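Local coordinates for protein Sso-CP2 metallo-carboxypetidase (Sulfolobus solfataricus, PDB 4MMO) that probably acts as a zinc-dependent carboxypeptidase of the M20 family, removing residues from the C-terminal end of peptides, at residues A[177-191]-A[334-348]. Sequence-based numbering, arbitrary orientation.
Sequences LGVKGLLYVELVLDY and FNGEILAHGFEYPVR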
loop_
_atom_site.group_PDB
_atom_site.type_symbol
_atom_site.label_atom_id
_atom_site.label_comp_id
_atom_site.label_asym_id
_atom_site.label_seq_id
_atom_site.Cartn_x
_atom_site.Cartn_y
_atom_site.Cartn_z
ATOM N N LEU A 177 3.751 13.666 -32.302
ATOM C CA LEU A 177 5.039 14.289 -32.586
ATOM C C LEU A 177 5.966 14.337 -31.376
ATOM O O LEU A 177 6.875 15.167 -31.326
ATOM C CB LEU A 177 4.817 15.716 -33.093
ATOM C CG LEU A 177 3.799 15.873 -34.223
ATOM C CD1 LEU A 177 3.755 17.319 -34.687
ATOM C CD2 LEU A 177 4.128 14.950 -35.383
ATOM N N GLY A 178 5.743 13.463 -30.400
ATOM C CA GLY A 178 6.591 13.456 -29.223
ATOM C C GLY A 178 6.084 12.610 -28.073
ATOM O O GLY A 178 5.102 11.885 -28.198
ATOM N N VAL A 179 6.777 12.707 -26.944
ATOM C CA VAL A 179 6.398 11.992 -25.733
ATOM C C VAL A 179 6.802 12.784 -24.500
ATOM O O VAL A 179 7.724 13.596 -24.545
ATOM C CB VAL A 179 7.096 10.621 -25.645
ATOM C CG1 VAL A 179 6.673 9.727 -26.790
ATOM C CG2 VAL A 179 8.612 10.787 -25.639
ATOM N N LYS A 180 6.117 12.534 -23.392
ATOM C CA LYS A 180 6.564 13.047 -22.111
ATOM C C LYS A 180 7.712 12.178 -21.620
ATOM O O LYS A 180 7.801 11.000 -21.970
ATOM C CB LYS A 180 5.423 13.047 -21.100
ATOM C CG LYS A 180 4.371 14.117 -21.359
ATOM C CD LYS A 180 3.467 14.290 -20.155
ATOM C CE LYS A 180 2.292 15.202 -20.451
ATOM N NZ LYS A 180 1.419 15.364 -19.248
ATOM N N GLY A 181 8.601 12.769 -20.829
ATOM C CA GLY A 181 9.704 12.036 -20.240
ATOM C C GLY A 181 9.228 11.261 -19.030
ATOM O O GLY A 181 8.041 11.289 -18.701
ATOM N N LEU A 182 10.150 10.581 -18.356
ATOM C CA LEU A 182 9.776 9.734 -17.236
ATOM C C LEU A 182 10.902 9.523 -16.234
ATOM O O LEU A 182 12.068 9.410 -16.604
ATOM C CB LEU A 182 9.288 8.380 -17.754
ATOM C CG LEU A 182 8.690 7.424 -16.722
ATOM C CD1 LEU A 182 7.524 8.059 -15.980
ATOM C CD2 LEU A 182 8.239 6.158 -17.419
ATOM N N LEU A 183 10.523 9.467 -14.960
ATOM C CA LEU A 183 11.432 9.129 -13.873
ATOM C C LEU A 183 10.679 8.301 -12.835
ATOM O O LEU A 183 9.805 8.825 -12.146
ATOM C CB LEU A 183 11.982 10.403 -13.220
ATOM C CG LEU A 183 12.897 10.186 -12.008
ATOM C CD1 LEU A 183 14.194 9.513 -12.427
ATOM C CD2 LEU A 183 13.181 11.495 -11.285
ATOM N N TYR A 184 11.000 7.011 -12.740
ATOM C CA TYR A 184 10.466 6.159 -11.682
ATOM C C TYR A 184 11.363 6.262 -10.460
ATOM O O TYR A 184 12.586 6.230 -10.578
ATOM C CB TYR A 184 10.406 4.688 -12.103
ATOM C CG TYR A 184 9.344 4.342 -13.116
ATOM C CD1 TYR A 184 8.001 4.565 -12.847
ATOM C CD2 TYR A 184 9.683 3.758 -14.333
ATOM C CE1 TYR A 184 7.025 4.239 -13.770
ATOM C CE2 TYR A 184 8.714 3.422 -15.261
ATOM C CZ TYR A 184 7.386 3.663 -14.973
ATOM O OH TYR A 184 6.420 3.334 -15.898
ATOM N N VAL A 185 10.750 6.367 -9.287
ATOM C CA VAL A 185 11.498 6.436 -8.040
ATOM C C VAL A 185 10.807 5.616 -6.963
ATOM O O VAL A 185 9.578 5.609 -6.865
ATOM C CB VAL A 185 11.647 7.891 -7.561
ATOM C CG1 VAL A 185 12.223 7.953 -6.147
ATOM C CG2 VAL A 185 12.528 8.666 -8.521
ATOM N N GLU A 186 11.609 4.921 -6.164
ATOM C CA GLU A 186 11.106 4.226 -4.989
ATOM C C GLU A 186 11.789 4.763 -3.744
ATOM O O GLU A 186 13.016 4.832 -3.683
ATOM C CB GLU A 186 11.340 2.726 -5.096
ATOM C CG GLU A 186 10.955 1.985 -3.824
ATOM C CD GLU A 186 10.752 0.503 -4.043
ATOM O OE1 GLU A 186 11.540 -0.104 -4.801
ATOM O OE2 GLU A 186 9.797 -0.051 -3.460
ATOM N N LEU A 187 10.983 5.162 -2.764
ATOM C CA LEU A 187 11.493 5.620 -1.479
ATOM C C LEU A 187 11.256 4.525 -0.459
ATOM O O LEU A 187 10.180 3.938 -0.424
ATOM C CB LEU A 187 10.773 6.890 -1.029
ATOM C CG LEU A 187 10.839 8.092 -1.967
ATOM C CD1 LEU A 187 10.088 9.267 -1.359
ATOM C CD2 LEU A 187 12.282 8.470 -2.261
ATOM N N VAL A 188 12.263 4.251 0.363
ATOM C CA VAL A 188 12.155 3.220 1.384
ATOM C C VAL A 188 12.688 3.719 2.718
ATOM O O VAL A 188 13.758 4.325 2.786
ATOM C CB VAL A 188 12.923 1.944 0.987
ATOM C CG1 VAL A 188 12.728 0.856 2.034
ATOM C CG2 VAL A 188 12.468 1.448 -0.380
ATOM N N LEU A 189 11.920 3.464 3.773
ATOM C CA LEU A 189 12.358 3.706 5.138
ATOM C C LEU A 189 12.359 2.374 5.865
ATOM O O LEU A 189 11.433 1.580 5.714
ATOM C CB LEU A 189 11.420 4.679 5.854
ATOM C CG LEU A 189 11.295 6.090 5.286
ATOM C CD1 LEU A 189 10.314 6.896 6.123
ATOM C CD2 LEU A 189 12.644 6.778 5.235
ATOM N N ASP A 190 13.410 2.128 6.639
ATOM C CA ASP A 190 13.497 0.929 7.457
ATOM C C ASP A 190 14.131 1.315 8.786
ATOM O O ASP A 190 15.323 1.616 8.843
ATOM C CB ASP A 190 14.316 -0.150 6.750
ATOM C CG ASP A 190 14.024 -1.539 7.275
ATOM O OD1 ASP A 190 13.763 -1.666 8.489
ATOM O OD2 ASP A 190 14.042 -2.500 6.478
ATOM N N TYR A 191 13.326 1.318 9.845
ATOM C CA TYR A 191 13.742 1.877 11.132
ATOM C C TYR A 191 14.149 0.819 12.153
ATOM O O TYR A 191 14.706 1.148 13.198
ATOM C CB TYR A 191 12.615 2.726 11.728
ATOM C CG TYR A 191 12.426 4.090 11.096
ATOM C CD1 TYR A 191 13.257 4.541 10.078
ATOM C CD2 TYR A 191 11.413 4.934 11.533
ATOM C CE1 TYR A 191 13.079 5.792 9.510
ATOM C CE2 TYR A 191 11.230 6.183 10.975
ATOM C CZ TYR A 191 12.064 6.609 9.964
ATOM O OH TYR A 191 11.882 7.856 9.407
ATOM N N PHE A 334 14.600 13.449 4.899
ATOM C CA PHE A 334 14.433 12.071 4.455
ATOM C C PHE A 334 15.607 11.226 4.942
ATOM O O PHE A 334 16.766 11.588 4.757
ATOM C CB PHE A 334 14.310 12.000 2.931
ATOM C CG PHE A 334 14.156 10.602 2.399
ATOM C CD1 PHE A 334 12.973 9.903 2.576
ATOM C CD2 PHE A 334 15.192 9.989 1.718
ATOM C CE1 PHE A 334 12.829 8.616 2.087
ATOM C CE2 PHE A 334 15.055 8.701 1.225
ATOM C CZ PHE A 334 13.873 8.016 1.410
ATOM N N ASN A 335 15.289 10.103 5.577
ATOM C CA ASN A 335 16.293 9.236 6.173
ATOM C C ASN A 335 16.079 7.801 5.725
ATOM O O ASN A 335 15.602 6.961 6.490
ATOM C CB ASN A 335 16.226 9.326 7.698
ATOM C CG ASN A 335 17.271 8.466 8.383
ATOM O OD1 ASN A 335 18.287 8.108 7.785
ATOM N ND2 ASN A 335 17.025 8.126 9.643
ATOM N N GLY A 336 16.424 7.523 4.474
ATOM C CA GLY A 336 16.240 6.195 3.927
ATOM C C GLY A 336 16.850 6.037 2.550
ATOM O O GLY A 336 17.671 6.844 2.126
ATOM N N GLU A 337 16.426 4.989 1.853
ATOM C CA GLU A 337 16.977 4.645 0.554
ATOM C C GLU A 337 16.177 5.311 -0.555
ATOM O O GLU A 337 14.964 5.500 -0.432
ATOM C CB GLU A 337 16.942 3.128 0.365
ATOM C CG GLU A 337 18.220 2.542 -0.208
ATOM C CD GLU A 337 18.064 1.091 -0.626
ATOM O OE1 GLU A 337 16.950 0.542 -0.482
ATOM O OE2 GLU A 337 19.058 0.500 -1.104
ATOM N N ILE A 338 16.866 5.673 -1.633
ATOM C CA ILE A 338 16.219 6.152 -2.844
ATOM C C ILE A 338 16.699 5.307 -4.014
ATOM O O ILE A 338 17.900 5.200 -4.258
ATOM C CB ILE A 338 16.544 7.619 -3.149
ATOM C CG1 ILE A 338 16.470 8.473 -1.884
ATOM C CG2 ILE A 338 15.585 8.146 -4.213
ATOM C CD1 ILE A 338 17.009 9.873 -2.070
ATOM N N LEU A 339 15.753 4.707 -4.724
ATOM C CA LEU A 339 16.047 3.881 -5.884
ATOM C C LEU A 339 15.335 4.473 -7.095
ATOM O O LEU A 339 14.169 4.850 -7.001
ATOM C CB LEU A 339 15.561 2.455 -5.641
ATOM C CG LEU A 339 16.065 1.796 -4.356
ATOM C CD1 LEU A 339 15.186 0.612 -3.986
ATOM C CD2 LEU A 339 17.512 1.362 -4.513
ATOM N N ALA A 340 16.033 4.557 -8.225
ATOM C CA ALA A 340 15.461 5.131 -9.441
ATOM C C ALA A 340 15.693 4.243 -10.658
ATOM O O ALA A 340 16.593 3.408 -10.663
ATOM C CB ALA A 340 16.042 6.503 -9.686
ATOM N N HIS A 341 14.872 4.434 -11.687
ATOM C CA HIS A 341 15.050 3.749 -12.965
ATOM C C HIS A 341 14.124 4.328 -14.031
ATOM O O HIS A 341 13.268 5.161 -13.740
ATOM C CB HIS A 341 14.799 2.247 -12.822
ATOM C CG HIS A 341 13.408 1.902 -12.387
ATOM N ND1 HIS A 341 13.023 1.885 -11.063
ATOM C CD2 HIS A 341 12.312 1.552 -13.103
ATOM C CE1 HIS A 341 11.749 1.543 -10.984
ATOM N NE2 HIS A 341 11.294 1.336 -12.207
ATOM N N GLY A 342 14.313 3.888 -15.268
ATOM C CA GLY A 342 13.462 4.305 -16.366
ATOM C C GLY A 342 13.567 5.780 -16.703
ATOM O O GLY A 342 12.563 6.419 -17.023
ATOM N N PHE A 343 14.778 6.325 -16.636
ATOM C CA PHE A 343 15.009 7.704 -17.043
ATOM C C PHE A 343 14.687 7.836 -18.530
ATOM O O PHE A 343 15.290 7.162 -19.360
ATOM C CB PHE A 343 16.462 8.114 -16.785
ATOM C CG PHE A 343 16.893 7.984 -15.346
ATOM C CD1 PHE A 343 17.318 6.766 -14.839
ATOM C CD2 PHE A 343 16.893 9.085 -14.506
ATOM C CE1 PHE A 343 17.719 6.644 -13.518
ATOM C CE2 PHE A 343 17.294 8.972 -13.186
ATOM C CZ PHE A 343 17.708 7.748 -12.692
ATOM N N GLU A 344 13.718 8.685 -18.856
ATOM C CA GLU A 344 13.326 8.913 -20.247
ATOM C C GLU A 344 13.220 10.409 -20.494
ATOM O O GLU A 344 12.724 11.148 -19.648
ATOM C CB GLU A 344 11.988 8.237 -20.554
ATOM C CG GLU A 344 11.967 6.729 -20.333
ATOM C CD GLU A 344 12.166 5.944 -21.618
ATOM O OE1 GLU A 344 13.134 6.235 -22.355
ATOM O OE2 GLU A 344 11.345 5.041 -21.895
ATOM N N TYR A 345 13.696 10.854 -21.650
ATOM C CA TYR A 345 13.660 12.271 -21.996
ATOM C C TYR A 345 12.338 12.626 -22.669
ATOM O O TYR A 345 11.808 11.833 -23.446
ATOM C CB TYR A 345 14.809 12.617 -22.947
ATOM C CG TYR A 345 16.187 12.490 -22.338
ATOM C CD1 TYR A 345 16.878 11.286 -22.376
ATOM C CD2 TYR A 345 16.802 13.578 -21.732
ATOM C CE1 TYR A 345 18.137 11.170 -21.825
ATOM C CE2 TYR A 345 18.062 13.469 -21.174
ATOM C CZ TYR A 345 18.726 12.265 -21.226
ATOM O OH TYR A 345 19.983 12.152 -20.673
ATOM N N PRO A 346 11.798 13.824 -22.383
ATOM C CA PRO A 346 10.651 14.303 -23.161
ATOM C C PRO A 346 11.091 14.721 -24.559
ATOM O O PRO A 346 12.270 15.025 -24.751
ATOM C CB PRO A 346 10.181 15.524 -22.371
ATOM C CG PRO A 346 11.412 16.026 -21.709
ATOM C CD PRO A 346 12.208 14.799 -21.359
ATOM N N VAL A 347 10.159 14.740 -25.509
ATOM C CA VAL A 347 10.469 15.033 -26.905
ATOM C C VAL A 347 9.291 15.711 -27.586
ATOM O O VAL A 347 8.138 15.360 -27.340
ATOM C CB VAL A 347 10.770 13.741 -27.699
ATOM C CG1 VAL A 347 10.986 14.040 -29.184
ATOM C CG2 VAL A 347 11.976 13.032 -27.140
ATOM N N ARG A 348 9.600 16.673 -28.451
ATOM C CA ARG A 348 8.620 17.276 -29.344
ATOM C C ARG A 348 9.307 17.637 -30.648
ATOM O O ARG A 348 10.320 18.335 -30.643
ATOM C CB ARG A 348 8.012 18.528 -28.722
ATOM C CG ARG A 348 6.812 18.250 -27.860
ATOM C CD ARG A 348 6.287 19.514 -27.225
ATOM N NE ARG A 348 5.322 19.207 -26.177
ATOM C CZ ARG A 348 5.098 19.967 -25.110
ATOM N NH1 ARG A 348 5.765 21.102 -24.934
ATOM N NH2 ARG A 348 4.198 19.588 -24.216
HETATM O O HOH W 1 15.413 4.208 7.167
HETATM O O HOH W 2 12.686 9.623 7.184
#
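Tyr184 and His341 face the same side of a two-stranded antiparallel ladder and illustrate how a cross-strand aromatic pair can meet without stacking. The imidazole lies not on the phenol but beneath the tyrosine's methylene: Tyr184 CB sits over one face of the His341 ring, 3.6 Å from its centroid, a CH-pi contact. The ring planes are inclined by only 28°, yet they are slid so far apart that they barely overlap. A first torsion of 62° wedges His341 CG between its own backbone N and carbonyl carbon, folding the ring back toward the neighbouring strand. Ser296 of the second subunit packs against both residues.

Just beyond this pair the register slips by one residue. Leu182 O accepts from Glu344 N at 2.9 Å, on a lone pair, whereas Tyr184 is already paired with His341; the extra residue makes a beta bulge, where Gly342 adopts a positive phi. Strand 337-348 thus runs along strand 178-190, whose other neighbour is strand 299-312, in the antiparallel sheet of the M20 dimerisation domain. Toward the catalytic domain the pairing resumes at Val179 and Val347, and the Val179 side chain lies about 10 Å from the bound zinc ion.

On the opposite face of the sheet, where helix 318-331 packs, Ile338 CG2 bridges two neighbours, lying 3.9 Å from both Val185 CG1 and Leu187 CD2. Phe334 crosses Leu187 at a slant, and its CE1 approaches Leu189 CD2 at 3.6 Å. Its CG is anti to the backbone N (chi1 179°), which brings the ring alongside these leucines. Past the last direct backbone bonds, between Val188 and Glu337, one water takes the N-H of Asp190 and donates to Asn335 O, while another donates to Tyr191 OH, which is also hydrogen-bonded to Asp210, and accepts from Asn335 N.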